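Local atomic coordinates of bifunctional endomannanase/endoglucanase (Caldanaerobius polysaccharolyticus, PDB entry 3W0K), a protein that probably hydrolyses internal beta-1,4 linkages of mannans and of cellulose-type glucans, as a glycoside hydrolase of family 5. Residues 3-14 with 36-47. Residues are numbered along the deposited sequence; the frame is centred on the assembly and turned at random.
Sequences KYGFNFQWMYVW and FNFVRIPVDYRF
Phe6 turns its ring edge to the face of Phe36, with CE2 over the centre of that ring and the planes 59° apart. Leu31 of helix 25-33 touches both. This helix links the parallel strands 4-7 and 38-44, the first beta-alpha-beta unit of the TIM barrel. Next along the outer side, Phe8 CE2 meets Val39 CG2 at 3.8 Å, near the plane of the ring. Ile41 CD1 then touches Trp10 CZ3. Farther on, the Phe47 ring is sandwiched: Met11 CG lies over one face and Trp14 CB over the other, 3.8 Å from the ring centroid.

Backbone bonds Phe6 N to Phe38 O and Arg40 N to Phe6 O join the strands. The pairing runs on to Phe8 N with Arg40 O. After a gap, Asp44 N donates to Met11 O. A water in the gap donates to Phe8 O and Pro42 O and accepts from Met11 N. On the barrel's inner side, Arg40 NH1 donates to Asn7 OD1 at 2.9 Å, in the guanidinium plane. The arginine also forms salt bridges with Glu258 and Asp133.

At the polar edge, Arg46 grips the Asp44 carboxylate side-on through NE and NH2. With CG anti to its nitrogen (chi1 -174°), Asp44 reaches the other segment: OD2 takes Trp14 N at 2.9 Å from above the carboxylate plane.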
loop_
_atom_site.group_PDB
_atom_site.type_symbol
_atom_site.label_atom_id
_atom_site.label_comp_id
_atom_site.label_asym_id
_atom_site.label_seq_id
_atom_site.Cartn_x
_atom_site.Cartn_y
_atom_site.Cartn_z
ATOM N N LYS A 3 -0.068 -10.344 8.703
ATOM C CA LYS A 3 0.671 -9.087 8.746
ATOM C C LYS A 3 -0.202 -7.880 9.060
ATOM O O LYS A 3 -1.135 -7.564 8.316
ATOM C CB LYS A 3 1.399 -8.877 7.417
ATOM C CG LYS A 3 2.528 -9.866 7.194
ATOM C CD LYS A 3 3.010 -9.854 5.756
ATOM C CE LYS A 3 4.247 -10.726 5.592
ATOM N NZ LYS A 3 3.995 -12.148 5.962
ATOM N N TYR A 4 0.125 -7.196 10.153
ATOM C CA TYR A 4 -0.615 -6.012 10.583
ATOM C C TYR A 4 0.346 -4.867 10.830
ATOM O O TYR A 4 1.304 -5.000 11.592
ATOM C CB TYR A 4 -1.385 -6.295 11.872
ATOM C CG TYR A 4 -2.363 -7.430 11.752
ATOM C CD1 TYR A 4 -3.587 -7.251 11.116
ATOM C CD2 TYR A 4 -2.056 -8.689 12.261
ATOM C CE1 TYR A 4 -4.488 -8.305 10.988
ATOM C CE2 TYR A 4 -2.946 -9.747 12.139
ATOM C CZ TYR A 4 -4.157 -9.548 11.504
ATOM O OH TYR A 4 -5.034 -10.596 11.390
ATOM N N GLY A 5 0.082 -3.727 10.208
ATOM C CA GLY A 5 0.977 -2.611 10.407
ATOM C C GLY A 5 0.574 -1.301 9.782
ATOM O O GLY A 5 -0.610 -0.961 9.690
ATOM N N PHE A 6 1.592 -0.568 9.341
ATOM C CA PHE A 6 1.407 0.752 8.762
ATOM C C PHE A 6 2.349 1.016 7.602
ATOM O O PHE A 6 3.399 0.378 7.471
ATOM C CB PHE A 6 1.718 1.826 9.820
ATOM C CG PHE A 6 0.851 1.759 11.043
ATOM C CD1 PHE A 6 -0.268 2.577 11.158
ATOM C CD2 PHE A 6 1.145 0.874 12.074
ATOM C CE1 PHE A 6 -1.083 2.511 12.283
ATOM C CE2 PHE A 6 0.337 0.797 13.207
ATOM C CZ PHE A 6 -0.783 1.620 13.311
ATOM N N ASN A 7 1.953 1.958 6.754
ATOM C CA ASN A 7 2.802 2.399 5.658
ATOM C C ASN A 7 3.562 3.600 6.228
ATOM O O ASN A 7 3.025 4.344 7.058
ATOM C CB ASN A 7 1.975 2.907 4.474
ATOM C CG ASN A 7 1.381 1.799 3.639
ATOM O OD1 ASN A 7 1.849 1.532 2.532
ATOM N ND2 ASN A 7 0.298 1.197 4.124
ATOM N N PHE A 8 4.814 3.765 5.814
ATOM C CA PHE A 8 5.625 4.899 6.236
ATOM C C PHE A 8 6.130 5.580 4.976
ATOM O O PHE A 8 6.544 4.918 4.025
ATOM C CB PHE A 8 6.771 4.467 7.150
ATOM C CG PHE A 8 6.343 4.232 8.574
ATOM C CD1 PHE A 8 6.136 5.305 9.435
ATOM C CD2 PHE A 8 6.124 2.940 9.044
ATOM C CE1 PHE A 8 5.719 5.098 10.746
ATOM C CE2 PHE A 8 5.706 2.718 10.352
ATOM C CZ PHE A 8 5.503 3.804 11.207
ATOM N N GLN A 9 6.072 6.906 4.978
ATOM C CA GLN A 9 6.442 7.718 3.831
ATOM C C GLN A 9 7.851 8.327 3.855
ATOM O O GLN A 9 8.089 9.383 3.263
ATOM C CB GLN A 9 5.376 8.811 3.657
ATOM C CG GLN A 9 3.976 8.293 3.239
ATOM C CD GLN A 9 3.227 7.515 4.326
ATOM O OE1 GLN A 9 2.597 6.488 4.048
ATOM N NE2 GLN A 9 3.265 8.015 5.551
ATOM N N TRP A 10 8.793 7.607 4.459
ATOM C CA TRP A 10 10.178 8.070 4.586
ATOM C C TRP A 10 10.900 8.380 3.274
ATOM O O TRP A 10 11.767 9.251 3.238
ATOM C CB TRP A 10 10.996 7.065 5.399
ATOM C CG TRP A 10 10.382 6.712 6.727
ATOM C CD1 TRP A 10 9.619 7.518 7.524
ATOM C CD2 TRP A 10 10.483 5.457 7.406
ATOM N NE1 TRP A 10 9.239 6.840 8.659
ATOM C CE2 TRP A 10 9.757 5.572 8.612
ATOM C CE3 TRP A 10 11.120 4.243 7.112
ATOM C CZ2 TRP A 10 9.649 4.519 9.525
ATOM C CZ3 TRP A 10 11.012 3.194 8.021
ATOM C CH2 TRP A 10 10.281 3.341 9.213
ATOM N N MET A 11 10.544 7.674 2.201
ATOM C CA MET A 11 11.164 7.882 0.888
ATOM C C MET A 11 10.047 7.845 -0.157
ATOM O O MET A 11 10.227 7.387 -1.289
ATOM C CB MET A 11 12.192 6.771 0.618
ATOM C CG MET A 11 13.122 7.042 -0.557
ATOM S SD MET A 11 14.224 5.661 -0.971
ATOM C CE MET A 11 15.105 5.522 0.507
ATOM N N TYR A 12 8.915 8.422 0.227
ATOM C CA TYR A 12 7.698 8.448 -0.576
ATOM C C TYR A 12 7.667 9.322 -1.832
ATOM O O TYR A 12 7.275 8.853 -2.901
ATOM C CB TYR A 12 6.534 8.802 0.354
ATOM C CG TYR A 12 5.168 8.792 -0.275
ATOM C CD1 TYR A 12 4.732 7.707 -1.032
ATOM C CD2 TYR A 12 4.298 9.864 -0.092
ATOM C CE1 TYR A 12 3.466 7.691 -1.589
ATOM C CE2 TYR A 12 3.025 9.857 -0.644
ATOM C CZ TYR A 12 2.614 8.767 -1.393
ATOM O OH TYR A 12 1.361 8.763 -1.957
ATOM N N VAL A 13 8.032 10.593 -1.699
ATOM C CA VAL A 13 8.021 11.509 -2.839
ATOM C C VAL A 13 9.309 12.321 -2.901
ATOM O O VAL A 13 9.690 12.981 -1.932
ATOM C CB VAL A 13 6.806 12.478 -2.782
ATOM C CG1 VAL A 13 6.887 13.500 -3.910
ATOM C CG2 VAL A 13 5.502 11.701 -2.897
ATOM N N TRP A 14 9.980 12.251 -4.045
ATOM C CA TRP A 14 11.225 12.975 -4.242
ATOM C C TRP A 14 10.988 14.393 -4.739
ATOM O O TRP A 14 10.007 14.673 -5.429
ATOM C CB TRP A 14 12.127 12.228 -5.235
ATOM C CG TRP A 14 13.366 12.996 -5.640
ATOM C CD1 TRP A 14 14.561 13.032 -4.982
ATOM C CD2 TRP A 14 13.511 13.849 -6.784
ATOM N NE1 TRP A 14 15.442 13.857 -5.642
ATOM C CE2 TRP A 14 14.823 14.370 -6.751
ATOM C CE3 TRP A 14 12.659 14.225 -7.831
ATOM C CZ2 TRP A 14 15.303 15.251 -7.729
ATOM C CZ3 TRP A 14 13.138 15.103 -8.804
ATOM C CH2 TRP A 14 14.449 15.604 -8.741
ATOM N N PHE A 36 2.137 -4.862 16.410
ATOM C CA PHE A 36 2.162 -4.770 14.950
ATOM C C PHE A 36 3.460 -5.410 14.470
ATOM O O PHE A 36 4.478 -5.351 15.162
ATOM C CB PHE A 36 2.043 -3.316 14.491
ATOM C CG PHE A 36 0.718 -2.689 14.825
ATOM C CD1 PHE A 36 -0.374 -2.846 13.977
ATOM C CD2 PHE A 36 0.558 -1.952 15.994
ATOM C CE1 PHE A 36 -1.608 -2.276 14.286
ATOM C CE2 PHE A 36 -0.672 -1.380 16.313
ATOM C CZ PHE A 36 -1.757 -1.541 15.459
ATOM N N ASN A 37 3.426 -6.012 13.285
ATOM C CA ASN A 37 4.591 -6.717 12.754
ATOM C C ASN A 37 4.828 -6.472 11.269
ATOM O O ASN A 37 5.525 -7.251 10.611
ATOM C CB ASN A 37 4.373 -8.217 12.955
ATOM C CG ASN A 37 3.112 -8.723 12.258
ATOM O OD1 ASN A 37 2.508 -8.015 11.447
ATOM N ND2 ASN A 37 2.706 -9.944 12.581
ATOM N N PHE A 38 4.281 -5.381 10.749
ATOM C CA PHE A 38 4.398 -5.102 9.324
ATOM C C PHE A 38 4.546 -3.626 9.006
ATOM O O PHE A 38 3.873 -2.777 9.588
ATOM C CB PHE A 38 3.156 -5.671 8.619
ATOM C CG PHE A 38 3.096 -5.399 7.138
ATOM C CD1 PHE A 38 3.678 -6.280 6.235
ATOM C CD2 PHE A 38 2.413 -4.288 6.644
ATOM C CE1 PHE A 38 3.575 -6.064 4.856
ATOM C CE2 PHE A 38 2.305 -4.065 5.272
ATOM C CZ PHE A 38 2.889 -4.958 4.377
ATOM N N VAL A 39 5.445 -3.337 8.072
ATOM C CA VAL A 39 5.690 -1.980 7.610
ATOM C C VAL A 39 5.825 -2.012 6.093
ATOM O O VAL A 39 6.531 -2.859 5.549
ATOM C CB VAL A 39 6.982 -1.391 8.242
ATOM C CG1 VAL A 39 7.524 -0.241 7.417
ATOM C CG2 VAL A 39 6.687 -0.895 9.645
ATOM N N ARG A 40 5.062 -1.159 5.415
ATOM C CA ARG A 40 5.148 -1.061 3.964
ATOM C C ARG A 40 5.852 0.258 3.679
ATOM O O ARG A 40 5.523 1.288 4.271
ATOM C CB ARG A 40 3.766 -1.089 3.308
ATOM C CG ARG A 40 3.807 -0.953 1.780
ATOM C CD ARG A 40 2.453 -1.274 1.185
ATOM N NE ARG A 40 2.403 -1.164 -0.277
ATOM C CZ ARG A 40 1.928 -0.113 -0.940
ATOM N NH1 ARG A 40 1.486 0.947 -0.283
ATOM N NH2 ARG A 40 1.759 -0.182 -2.259
ATOM N N ILE A 41 6.846 0.210 2.798
ATOM C CA ILE A 41 7.622 1.390 2.450
ATOM C C ILE A 41 7.486 1.730 0.964
ATOM O O ILE A 41 8.212 1.186 0.130
ATOM C CB ILE A 41 9.125 1.180 2.783
ATOM C CG1 ILE A 41 9.300 0.759 4.248
ATOM C CG2 ILE A 41 9.911 2.464 2.524
ATOM C CD1 ILE A 41 8.950 1.839 5.246
ATOM N N PRO A 42 6.517 2.592 0.611
ATOM C CA PRO A 42 6.304 2.993 -0.788
ATOM C C PRO A 42 7.344 4.054 -1.151
ATOM O O PRO A 42 7.398 5.109 -0.523
ATOM C CB PRO A 42 4.885 3.563 -0.763
ATOM C CG PRO A 42 4.786 4.153 0.620
ATOM C CD PRO A 42 5.435 3.094 1.479
ATOM N N VAL A 43 8.167 3.775 -2.160
ATOM C CA VAL A 43 9.225 4.711 -2.539
ATOM C C VAL A 43 9.149 5.290 -3.952
ATOM O O VAL A 43 8.498 4.734 -4.834
ATOM C CB VAL A 43 10.636 4.093 -2.311
ATOM C CG1 VAL A 43 10.755 3.561 -0.885
ATOM C CG2 VAL A 43 10.916 2.981 -3.315
ATOM N N ASP A 44 9.842 6.412 -4.137
ATOM C CA ASP A 44 9.918 7.142 -5.404
ATOM C C ASP A 44 11.302 6.846 -5.996
ATOM O O ASP A 44 12.320 7.214 -5.408
ATOM C CB ASP A 44 9.770 8.644 -5.099
ATOM C CG ASP A 44 9.678 9.514 -6.341
ATOM O OD1 ASP A 44 10.185 9.135 -7.416
ATOM O OD2 ASP A 44 9.103 10.614 -6.225
ATOM N N TYR A 45 11.338 6.194 -7.159
ATOM C CA TYR A 45 12.610 5.839 -7.797
ATOM C C TYR A 45 13.502 7.033 -8.133
ATOM O O TYR A 45 14.703 6.866 -8.354
ATOM C CB TYR A 45 12.378 4.976 -9.050
ATOM C CG TYR A 45 12.037 5.745 -10.309
ATOM C CD1 TYR A 45 13.025 6.059 -11.241
ATOM C CD2 TYR A 45 10.733 6.153 -10.572
ATOM C CE1 TYR A 45 12.727 6.766 -12.404
ATOM C CE2 TYR A 45 10.420 6.859 -11.736
ATOM C CZ TYR A 45 11.424 7.161 -12.646
ATOM O OH TYR A 45 11.134 7.857 -13.796
ATOM N N ARG A 46 12.923 8.233 -8.167
ATOM C CA ARG A 46 13.700 9.431 -8.477
ATOM C C ARG A 46 14.701 9.784 -7.378
ATOM O O ARG A 46 15.609 10.592 -7.592
ATOM C CB ARG A 46 12.780 10.614 -8.777
ATOM C CG ARG A 46 11.978 10.444 -10.055
ATOM C CD ARG A 46 11.070 11.632 -10.272
ATOM N NE ARG A 46 10.142 11.786 -9.157
ATOM C CZ ARG A 46 9.379 12.853 -8.954
ATOM N NH1 ARG A 46 9.427 13.881 -9.794
ATOM N NH2 ARG A 46 8.565 12.892 -7.909
ATOM N N PHE A 47 14.544 9.180 -6.202
ATOM C CA PHE A 47 15.487 9.423 -5.114
ATOM C C PHE A 47 16.874 8.895 -5.489
ATOM O O PHE A 47 17.880 9.365 -4.962
ATOM C CB PHE A 47 15.023 8.755 -3.816
ATOM C CG PHE A 47 14.146 9.625 -2.960
ATOM C CD1 PHE A 47 14.693 10.658 -2.205
ATOM C CD2 PHE A 47 12.776 9.391 -2.878
ATOM C CE1 PHE A 47 13.888 11.446 -1.377
ATOM C CE2 PHE A 47 11.963 10.172 -2.053
ATOM C CZ PHE A 47 12.521 11.201 -1.300
HETATM O O HOH W 1 8.433 5.668 2.011
#